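Local structure of alkylhalidase CmlS (Streptomyces venezuelae, 3I3L) at residues Phe324-His329 with Glu368-Phe373; Asp233-Met238 with Phe319-Phe324. The protein is a flavin-dependent halogenase of chloramphenicol biosynthesis that holds FAD through a covalent flavin-aspartate bond. All coordinates share one frame; numbering follows the deposited sequence.

Interaction 1 of 2, residues Phe324-His329 with Glu368-Phe373. With FAD (flavin-adenine dinucleotide), chain B.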
loop_
_atom_site.group_PDB
_atom_site.type_symbol
_atom_site.label_atom_id
_atom_site.label_comp_id
_atom_site.label_asym_id
_atom_site.label_seq_id
_atom_site.Cartn_x
_atom_site.Cartn_y
_atom_site.Cartn_z
ATOM N N PHE A 324 3.599 -4.785 5.811
ATOM C CA PHE A 324 2.971 -3.491 6.125
ATOM C C PHE A 324 1.477 -3.430 5.835
ATOM O O PHE A 324 0.909 -2.368 5.743
ATOM C CB PHE A 324 3.733 -2.354 5.447
ATOM C CG PHE A 324 5.197 -2.291 5.884
ATOM C CD1 PHE A 324 5.542 -1.803 7.145
ATOM C CD2 PHE A 324 6.208 -2.774 5.055
ATOM C CE1 PHE A 324 6.903 -1.753 7.586
ATOM C CE2 PHE A 324 7.553 -2.716 5.450
ATOM C CZ PHE A 324 7.901 -2.235 6.731
ATOM N N SER A 325 0.825 -4.574 5.712
ATOM C CA SER A 325 -0.652 -4.586 5.608
ATOM C C SER A 325 -1.202 -3.635 4.534
ATOM O O SER A 325 -2.121 -2.888 4.793
ATOM C CB SER A 325 -1.246 -4.181 6.991
ATOM O OG SER A 325 -0.965 -5.167 7.980
ATOM N N GLN A 326 -0.599 -3.626 3.351
ATOM C CA GLN A 326 -0.947 -2.740 2.294
ATOM C C GLN A 326 -2.026 -3.314 1.343
ATOM O O GLN A 326 -2.477 -2.635 0.392
ATOM C CB GLN A 326 0.298 -2.436 1.450
ATOM C CG GLN A 326 1.433 -1.764 2.222
ATOM C CD GLN A 326 1.369 -0.230 2.183
ATOM O OE1 GLN A 326 1.154 0.409 3.225
ATOM N NE2 GLN A 326 1.564 0.357 0.997
ATOM N N GLY A 327 -2.367 -4.576 1.525
ATOM C CA GLY A 327 -3.057 -5.301 0.433
ATOM C C GLY A 327 -4.454 -4.711 0.158
ATOM O O GLY A 327 -4.769 -4.437 -0.974
ATOM N N VAL A 328 -5.292 -4.625 1.192
ATOM C CA VAL A 328 -6.642 -4.087 1.058
ATOM C C VAL A 328 -6.613 -2.619 0.670
ATOM O O VAL A 328 -7.433 -2.144 -0.104
ATOM C CB VAL A 328 -7.490 -4.309 2.333
ATOM C CG1 VAL A 328 -8.910 -3.601 2.186
ATOM C CG2 VAL A 328 -7.651 -5.796 2.578
ATOM N N HIS A 329 -5.643 -1.900 1.192
ATOM C CA HIS A 329 -5.461 -0.523 0.778
ATOM C C HIS A 329 -5.189 -0.376 -0.725
ATOM O O HIS A 329 -5.784 0.467 -1.421
ATOM C CB HIS A 329 -4.330 0.178 1.557
ATOM C CG HIS A 329 -4.094 1.566 1.066
ATOM N ND1 HIS A 329 -5.036 2.568 1.219
ATOM C CD2 HIS A 329 -3.057 2.114 0.376
ATOM C CE1 HIS A 329 -4.586 3.669 0.644
ATOM N NE2 HIS A 329 -3.384 3.424 0.142
ATOM N N GLU A 368 6.566 -0.836 -6.999
ATOM C CA GLU A 368 7.998 -0.825 -7.029
ATOM C C GLU A 368 8.597 -0.142 -5.790
ATOM O O GLU A 368 9.658 -0.527 -5.302
ATOM C CB GLU A 368 8.507 -0.194 -8.338
ATOM C CG GLU A 368 8.639 -1.261 -9.473
ATOM C CD GLU A 368 8.980 -0.656 -10.859
ATOM O OE1 GLU A 368 9.477 0.489 -10.916
ATOM O OE2 GLU A 368 8.755 -1.336 -11.892
ATOM N N GLN A 369 7.918 0.838 -5.246
ATOM C CA GLN A 369 8.520 1.553 -4.174
ATOM C C GLN A 369 8.181 0.882 -2.809
ATOM O O GLN A 369 8.933 0.995 -1.837
ATOM C CB GLN A 369 8.078 3.003 -4.231
ATOM C CG GLN A 369 7.087 3.385 -3.177
ATOM C CD GLN A 369 6.766 4.865 -3.254
ATOM O OE1 GLN A 369 7.001 5.509 -4.303
ATOM N NE2 GLN A 369 6.249 5.429 -2.140
ATOM N N TYR A 370 7.058 0.184 -2.728
ATOM C CA TYR A 370 6.830 -0.631 -1.588
ATOM C C TYR A 370 7.909 -1.753 -1.547
ATOM O O TYR A 370 8.393 -2.136 -0.454
ATOM C CB TYR A 370 5.441 -1.265 -1.632
ATOM C CG TYR A 370 5.219 -2.144 -0.480
ATOM C CD1 TYR A 370 4.957 -1.592 0.800
ATOM C CD2 TYR A 370 5.313 -3.550 -0.597
ATOM C CE1 TYR A 370 4.791 -2.422 1.920
ATOM C CE2 TYR A 370 5.150 -4.404 0.533
ATOM C CZ TYR A 370 4.881 -3.831 1.781
ATOM O OH TYR A 370 4.653 -4.628 2.915
ATOM N N HIS A 371 8.262 -2.260 -2.724
ATOM C CA HIS A 371 9.235 -3.368 -2.866
ATOM C C HIS A 371 10.620 -2.895 -2.433
ATOM O O HIS A 371 11.273 -3.584 -1.692
ATOM C CB HIS A 371 9.249 -3.765 -4.349
ATOM C CG HIS A 371 10.082 -4.964 -4.697
ATOM N ND1 HIS A 371 11.463 -4.928 -4.793
ATOM C CD2 HIS A 371 9.718 -6.214 -5.078
ATOM C CE1 HIS A 371 11.914 -6.112 -5.180
ATOM N NE2 HIS A 371 10.874 -6.910 -5.364
ATOM N N GLN A 372 11.074 -1.750 -2.939
ATOM C CA GLN A 372 12.373 -1.158 -2.561
ATOM C C GLN A 372 12.475 -0.943 -1.053
ATOM O O GLN A 372 13.507 -1.148 -0.438
ATOM C CB GLN A 372 12.584 0.195 -3.267
ATOM C CG GLN A 372 12.851 1.370 -2.245
ATOM C CD GLN A 372 12.300 2.799 -2.669
ATOM O OE1 GLN A 372 11.376 3.342 -2.025
ATOM N NE2 GLN A 372 12.862 3.378 -3.741
ATOM N N PHE A 373 11.377 -0.542 -0.462
ATOM C CA PHE A 373 11.321 -0.206 0.927
ATOM C C PHE A 373 11.435 -1.472 1.726
ATOM O O PHE A 373 12.255 -1.582 2.639
ATOM C CB PHE A 373 9.976 0.435 1.154
ATOM C CG PHE A 373 9.762 0.981 2.513
ATOM C CD1 PHE A 373 9.006 0.280 3.420
ATOM C CD2 PHE A 373 10.246 2.265 2.856
ATOM C CE1 PHE A 373 8.775 0.838 4.723
ATOM C CE2 PHE A 373 10.000 2.837 4.107
ATOM C CZ PHE A 373 9.281 2.137 5.047
HETATM P PA FAD B . -9.757 -10.835 -2.824
HETATM O O1A FAD B . -9.073 -12.163 -3.048
HETATM O O2A FAD B . -9.907 -10.393 -1.410
HETATM O O5B FAD B . -11.227 -10.904 -3.532
HETATM C C5B FAD B . -11.373 -11.454 -4.825
HETATM C C4B FAD B . -12.748 -12.138 -5.005
HETATM O O4B FAD B . -12.839 -12.573 -6.382
HETATM C C3B FAD B . -12.910 -13.372 -4.149
HETATM O O3B FAD B . -14.005 -13.214 -3.299
HETATM C C2B FAD B . -13.164 -14.513 -5.146
HETATM O O2B FAD B . -14.207 -15.333 -4.721
HETATM C C1B FAD B . -13.541 -13.793 -6.431
HETATM N N9A FAD B . -13.215 -14.435 -7.691
HETATM C C8A FAD B . -12.036 -15.022 -8.044
HETATM N N7A FAD B . -12.138 -15.465 -9.316
HETATM C C5A FAD B . -13.397 -15.245 -9.760
HETATM C C6A FAD B . -14.021 -15.518 -10.963
HETATM N N6A FAD B . -13.370 -16.104 -11.951
HETATM N N1A FAD B . -15.318 -15.111 -11.120
HETATM C C2A FAD B . -16.010 -14.487 -10.111
HETATM N N3A FAD B . -15.376 -14.215 -8.937
HETATM C C4A FAD B . -14.088 -14.585 -8.759
HETATM N N1 FAD B . -4.019 -7.260 3.394
HETATM C C2 FAD B . -4.216 -6.249 4.319
HETATM O O2 FAD B . -4.674 -5.190 3.913
HETATM N N3 FAD B . -3.890 -6.415 5.639
HETATM C C4 FAD B . -3.358 -7.597 6.084
HETATM O O4 FAD B . -3.086 -7.731 7.321
HETATM C C4X FAD B . -3.124 -8.612 5.155
HETATM N N5 FAD B . -2.611 -9.811 5.568
HETATM C C5X FAD B . -2.484 -10.840 4.664
HETATM C C6 FAD B . -1.948 -12.069 5.075
HETATM C C7 FAD B . -1.749 -13.066 4.150
HETATM C C7M FAD B . -1.192 -14.408 4.564
HETATM C C8 FAD B . -2.141 -12.843 2.835
HETATM C C8M FAD B . -2.041 -13.919 1.829
HETATM C C9 FAD B . -2.637 -11.609 2.398
HETATM C C9A FAD B . -2.805 -10.617 3.352
HETATM N N10 FAD B . -3.348 -9.439 2.926
HETATM C C10 FAD B . -3.465 -8.424 3.798
HETATM C "C1'" FAD B . -3.528 -9.291 1.454
HETATM C "C2'" FAD B . -4.969 -8.965 1.139
HETATM O "O2'" FAD B . -5.759 -9.885 1.778
HETATM C "C3'" FAD B . -5.310 -8.879 -0.324
HETATM O "O3'" FAD B . -4.523 -7.875 -0.928
HETATM C "C4'" FAD B . -6.812 -8.488 -0.522
HETATM O "O4'" FAD B . -7.675 -9.513 -0.112
HETATM C "C5'" FAD B . -7.086 -8.250 -2.001
HETATM O "O5'" FAD B . -8.405 -7.827 -2.192
HETATM P P FAD B . -9.028 -8.161 -3.604
HETATM O O1P FAD B . -8.041 -7.792 -4.689
HETATM O O2P FAD B . -10.443 -7.597 -3.680
HETATM O O3P FAD B . -9.016 -9.775 -3.719
#
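The ring of F324 meets two aromatic side chains of helix 352-382 in two different ways. Y370 comes to its edge: the two rings meet rim to rim with their planes 86° apart, and F324 CD2 lies 3.5 Å from Y370 CE1. F373 instead turns an edge toward one face of F324, in an offset edge-to-face pair whose closest atoms, F324 CZ and F373 CE1, are 3.8 Å apart. With CG anti to the backbone N (chi1 178°), the Y370 side chain reaches from its helix to the turn, where its hydroxyl oxygen OH takes the backbone N-H of F324 at 3.1 Å. The same hydroxyl is probably hydrogen-bonded to D321 O. This aromatic cluster backs the loop before helix 327-347, and that loop and the start of the helix face the flavin: S325 OG makes a weak hydrogen bond to FAD O4, and V328 N donates to FAD O2 at 2.8 Å, nearly straight at 166°. Replacing Y370 by a phenylalanine would probably leave the F324 N-H and D321 O without their shared partner. Beside the cluster, Q326 crosses Y370 obliquely, its CG 3.4 Å from Y370 CE1, while F377 and F582 add further rings around F324.

Interaction 2 of 2, residues Asp233-Met238 with Phe319-Phe324. With FAD (flavin-adenine dinucleotide), chain B.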
loop_
_atom_site.group_PDB
_atom_site.type_symbol
_atom_site.label_atom_id
_atom_site.label_comp_id
_atom_site.label_asym_id
_atom_site.label_seq_id
_atom_site.Cartn_x
_atom_site.Cartn_y
_atom_site.Cartn_z
ATOM N N ASP A 233 13.332 -18.344 10.581
ATOM C CA ASP A 233 12.832 -18.754 9.282
ATOM C C ASP A 233 11.816 -17.747 8.702
ATOM O O ASP A 233 11.059 -18.087 7.757
ATOM C CB ASP A 233 12.137 -20.153 9.342
ATOM C CG ASP A 233 13.081 -21.280 9.709
ATOM O OD1 ASP A 233 14.193 -21.351 9.139
ATOM O OD2 ASP A 233 12.664 -22.107 10.551
ATOM N N GLY A 234 11.780 -16.540 9.239
ATOM C CA GLY A 234 10.818 -15.508 8.729
ATOM C C GLY A 234 10.185 -14.626 9.829
ATOM O O GLY A 234 10.905 -14.171 10.711
ATOM N N TRP A 235 8.881 -14.316 9.722
ATOM C CA TRP A 235 8.264 -13.468 10.710
ATOM C C TRP A 235 6.898 -13.951 11.102
ATOM O O TRP A 235 6.272 -14.700 10.330
ATOM C CB TRP A 235 8.288 -11.951 10.335
ATOM C CG TRP A 235 7.722 -11.589 8.975
ATOM C CD1 TRP A 235 8.402 -11.573 7.768
ATOM C CD2 TRP A 235 6.366 -11.183 8.683
ATOM N NE1 TRP A 235 7.535 -11.227 6.769
ATOM C CE2 TRP A 235 6.298 -10.943 7.298
ATOM C CE3 TRP A 235 5.238 -10.937 9.471
ATOM C CZ2 TRP A 235 5.107 -10.516 6.654
ATOM C CZ3 TRP A 235 4.039 -10.513 8.836
ATOM C CH2 TRP A 235 3.987 -10.311 7.451
ATOM N N VAL A 236 6.446 -13.534 12.297
ATOM C CA VAL A 236 5.127 -13.892 12.825
ATOM C C VAL A 236 4.220 -12.661 12.924
ATOM O O VAL A 236 4.676 -11.624 13.435
ATOM C CB VAL A 236 5.273 -14.457 14.273
ATOM C CG1 VAL A 236 3.912 -14.705 14.941
ATOM C CG2 VAL A 236 6.134 -15.724 14.268
ATOM N N TRP A 237 2.957 -12.762 12.447
ATOM C CA TRP A 237 1.943 -11.700 12.739
ATOM C C TRP A 237 0.999 -12.024 13.875
ATOM O O TRP A 237 0.611 -13.181 14.061
ATOM C CB TRP A 237 1.126 -11.333 11.528
ATOM C CG TRP A 237 -0.052 -12.214 11.191
ATOM C CD1 TRP A 237 -1.282 -12.214 11.816
ATOM C CD2 TRP A 237 -0.168 -13.138 10.085
ATOM N NE1 TRP A 237 -2.121 -13.103 11.219
ATOM C CE2 TRP A 237 -1.477 -13.694 10.152
ATOM C CE3 TRP A 237 0.702 -13.567 9.083
ATOM C CZ2 TRP A 237 -1.947 -14.637 9.231
ATOM C CZ3 TRP A 237 0.229 -14.515 8.133
ATOM C CH2 TRP A 237 -1.113 -15.031 8.228
ATOM N N MET A 238 0.632 -10.995 14.632
ATOM C CA MET A 238 -0.367 -11.152 15.690
ATOM C C MET A 238 -1.342 -9.983 15.512
ATOM O O MET A 238 -0.973 -8.863 15.698
ATOM C CB MET A 238 0.278 -11.158 17.106
ATOM C CG MET A 238 1.398 -12.196 17.315
ATOM S SD MET A 238 1.988 -12.490 19.004
ATOM C CE MET A 238 2.951 -11.125 19.197
ATOM N N PHE A 319 0.623 -8.196 -6.062
ATOM C CA PHE A 319 0.546 -8.662 -4.665
ATOM C C PHE A 319 1.831 -8.248 -3.929
ATOM O O PHE A 319 2.970 -8.393 -4.438
ATOM C CB PHE A 319 0.401 -10.185 -4.573
ATOM C CG PHE A 319 0.224 -10.682 -3.164
ATOM C CD1 PHE A 319 -1.037 -10.758 -2.620
ATOM C CD2 PHE A 319 1.327 -11.002 -2.364
ATOM C CE1 PHE A 319 -1.234 -11.138 -1.301
ATOM C CE2 PHE A 319 1.163 -11.422 -1.051
ATOM C CZ PHE A 319 -0.124 -11.509 -0.509
ATOM N N THR A 320 1.647 -7.664 -2.758
ATOM C CA THR A 320 2.731 -7.079 -2.006
ATOM C C THR A 320 2.819 -7.910 -0.745
ATOM O O THR A 320 1.786 -8.253 -0.172
ATOM C CB THR A 320 2.402 -5.568 -1.611
ATOM O OG1 THR A 320 1.028 -5.496 -1.132
ATOM C CG2 THR A 320 2.530 -4.634 -2.779
ATOM N N ASP A 321 4.050 -8.269 -0.355
ATOM C CA ASP A 321 4.365 -8.880 0.947
ATOM C C ASP A 321 3.635 -8.130 2.032
ATOM O O ASP A 321 3.797 -6.911 2.170
ATOM C CB ASP A 321 5.882 -8.713 1.174
ATOM C CG ASP A 321 6.357 -9.354 2.468
ATOM O OD1 ASP A 321 5.675 -9.185 3.514
ATOM O OD2 ASP A 321 7.427 -10.029 2.440
ATOM N N PRO A 322 2.788 -8.836 2.780
ATOM C CA PRO A 322 1.837 -8.238 3.715
ATOM C C PRO A 322 2.449 -7.670 5.020
ATOM O O PRO A 322 1.703 -7.372 5.973
ATOM C CB PRO A 322 0.908 -9.418 4.058
ATOM C CG PRO A 322 1.845 -10.658 3.914
ATOM C CD PRO A 322 2.598 -10.292 2.638
ATOM N N LEU A 323 3.764 -7.548 5.085
ATOM C CA LEU A 323 4.446 -7.016 6.263
ATOM C C LEU A 323 3.859 -5.691 6.746
ATOM O O LEU A 323 3.666 -5.504 7.932
ATOM C CB LEU A 323 5.918 -6.795 5.950
ATOM C CG LEU A 323 6.826 -6.306 7.060
ATOM C CD1 LEU A 323 6.757 -7.241 8.320
ATOM C CD2 LEU A 323 8.255 -6.162 6.543
ATOM N N PHE A 324 3.599 -4.785 5.811
ATOM C CA PHE A 324 2.971 -3.491 6.125
ATOM C C PHE A 324 1.477 -3.430 5.835
ATOM O O PHE A 324 0.909 -2.368 5.743
ATOM C CB PHE A 324 3.733 -2.354 5.447
ATOM C CG PHE A 324 5.197 -2.291 5.884
ATOM C CD1 PHE A 324 5.542 -1.803 7.145
ATOM C CD2 PHE A 324 6.208 -2.774 5.055
ATOM C CE1 PHE A 324 6.903 -1.753 7.586
ATOM C CE2 PHE A 324 7.553 -2.716 5.450
ATOM C CZ PHE A 324 7.901 -2.235 6.731
HETATM P PA FAD B . -9.757 -10.835 -2.824
HETATM O O1A FAD B . -9.073 -12.163 -3.048
HETATM O O2A FAD B . -9.907 -10.393 -1.410
HETATM O O5B FAD B . -11.227 -10.904 -3.532
HETATM C C5B FAD B . -11.373 -11.454 -4.825
HETATM C C4B FAD B . -12.748 -12.138 -5.005
HETATM O O4B FAD B . -12.839 -12.573 -6.382
HETATM C C3B FAD B . -12.910 -13.372 -4.149
HETATM O O3B FAD B . -14.005 -13.214 -3.299
HETATM C C2B FAD B . -13.164 -14.513 -5.146
HETATM O O2B FAD B . -14.207 -15.333 -4.721
HETATM C C1B FAD B . -13.541 -13.793 -6.431
HETATM N N9A FAD B . -13.215 -14.435 -7.691
HETATM C C8A FAD B . -12.036 -15.022 -8.044
HETATM N N7A FAD B . -12.138 -15.465 -9.316
HETATM C C5A FAD B . -13.397 -15.245 -9.760
HETATM C C6A FAD B . -14.021 -15.518 -10.963
HETATM N N6A FAD B . -13.370 -16.104 -11.951
HETATM N N1A FAD B . -15.318 -15.111 -11.120
HETATM C C2A FAD B . -16.010 -14.487 -10.111
HETATM N N3A FAD B . -15.376 -14.215 -8.937
HETATM C C4A FAD B . -14.088 -14.585 -8.759
HETATM N N1 FAD B . -4.019 -7.260 3.394
HETATM C C2 FAD B . -4.216 -6.249 4.319
HETATM O O2 FAD B . -4.674 -5.190 3.913
HETATM N N3 FAD B . -3.890 -6.415 5.639
HETATM C C4 FAD B . -3.358 -7.597 6.084
HETATM O O4 FAD B . -3.086 -7.731 7.321
HETATM C C4X FAD B . -3.124 -8.612 5.155
HETATM N N5 FAD B . -2.611 -9.811 5.568
HETATM C C5X FAD B . -2.484 -10.840 4.664
HETATM C C6 FAD B . -1.948 -12.069 5.075
HETATM C C7 FAD B . -1.749 -13.066 4.150
HETATM C C7M FAD B . -1.192 -14.408 4.564
HETATM C C8 FAD B . -2.141 -12.843 2.835
HETATM C C8M FAD B . -2.041 -13.919 1.829
HETATM C C9 FAD B . -2.637 -11.609 2.398
HETATM C C9A FAD B . -2.805 -10.617 3.352
HETATM N N10 FAD B . -3.348 -9.439 2.926
HETATM C C10 FAD B . -3.465 -8.424 3.798
HETATM C "C1'" FAD B . -3.528 -9.291 1.454
HETATM C "C2'" FAD B . -4.969 -8.965 1.139
HETATM O "O2'" FAD B . -5.759 -9.885 1.778
HETATM C "C3'" FAD B . -5.310 -8.879 -0.324
HETATM O "O3'" FAD B . -4.523 -7.875 -0.928
HETATM C "C4'" FAD B . -6.812 -8.488 -0.522
HETATM O "O4'" FAD B . -7.675 -9.513 -0.112
HETATM C "C5'" FAD B . -7.086 -8.250 -2.001
HETATM O "O5'" FAD B . -8.405 -7.827 -2.192
HETATM P P FAD B . -9.028 -8.161 -3.604
HETATM O O1P FAD B . -8.041 -7.792 -4.689
HETATM O O2P FAD B . -10.443 -7.597 -3.680
HETATM O O3P FAD B . -9.016 -9.775 -3.719
#
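W235, on strand 234-240, extends its indole to the loop 319-324 and receives L323 over the face of its six-membered ring. The CH-pi contact is nearly centred: L323 CD1 stands 3.8 Å from the centroid of that ring and only 9° off its normal. In L323, chi1 carries CG out anti to the backbone N, and chi2, at 55°, then turns the CD1 branch over the indole. The main chain of L323 is close as well, with W235 CH2 3.5 Å from L323 CA, and P322 CG adds a looser contact at 4.1 Å to W235 CH2. At the indole edge lies the carboxylate of D321, turned only 17° from the ring plane, its OD1 3.5 Å from W235 CZ2. That oxygen uses its anti lone pair to accept L323 N at 3.0 Å, forming an Asx turn. P322 meanwhile sets CB 3.7 Å from FAD C5X, so the proline ring lies between the indole and the isoalloxazine, its side chain about 5 Å from that of D297, the covalent attachment residue. Outside the pair, Y378 OH is hydrogen-bonded to both W235 NE1 and D321 OD2, and N205 also meets OD2. Gripped at both oxygens, the buried carboxylate is fixed beside the indole edge.

Followed from the N terminus, the chain first lays down strand 234-240 of the large mixed sheet, then returns after 80 residues to the loop 319-324, where interaction 2 closes. It passes through F324, shared by the two segments though it touches only in interaction 1, into helix 327-347, and a second, almost wholly helical excursion of 38 residues brings helix 352-382 back to close interaction 1. The two loops thus follow in series, neither nesting nor crossing. One continuous segment, 319-329, meets the sheet through D321-L323 and the helix through F324 and Q326, and it touches FAD in both contacts. Y370 also bridges the contacts, packing its ring against T320.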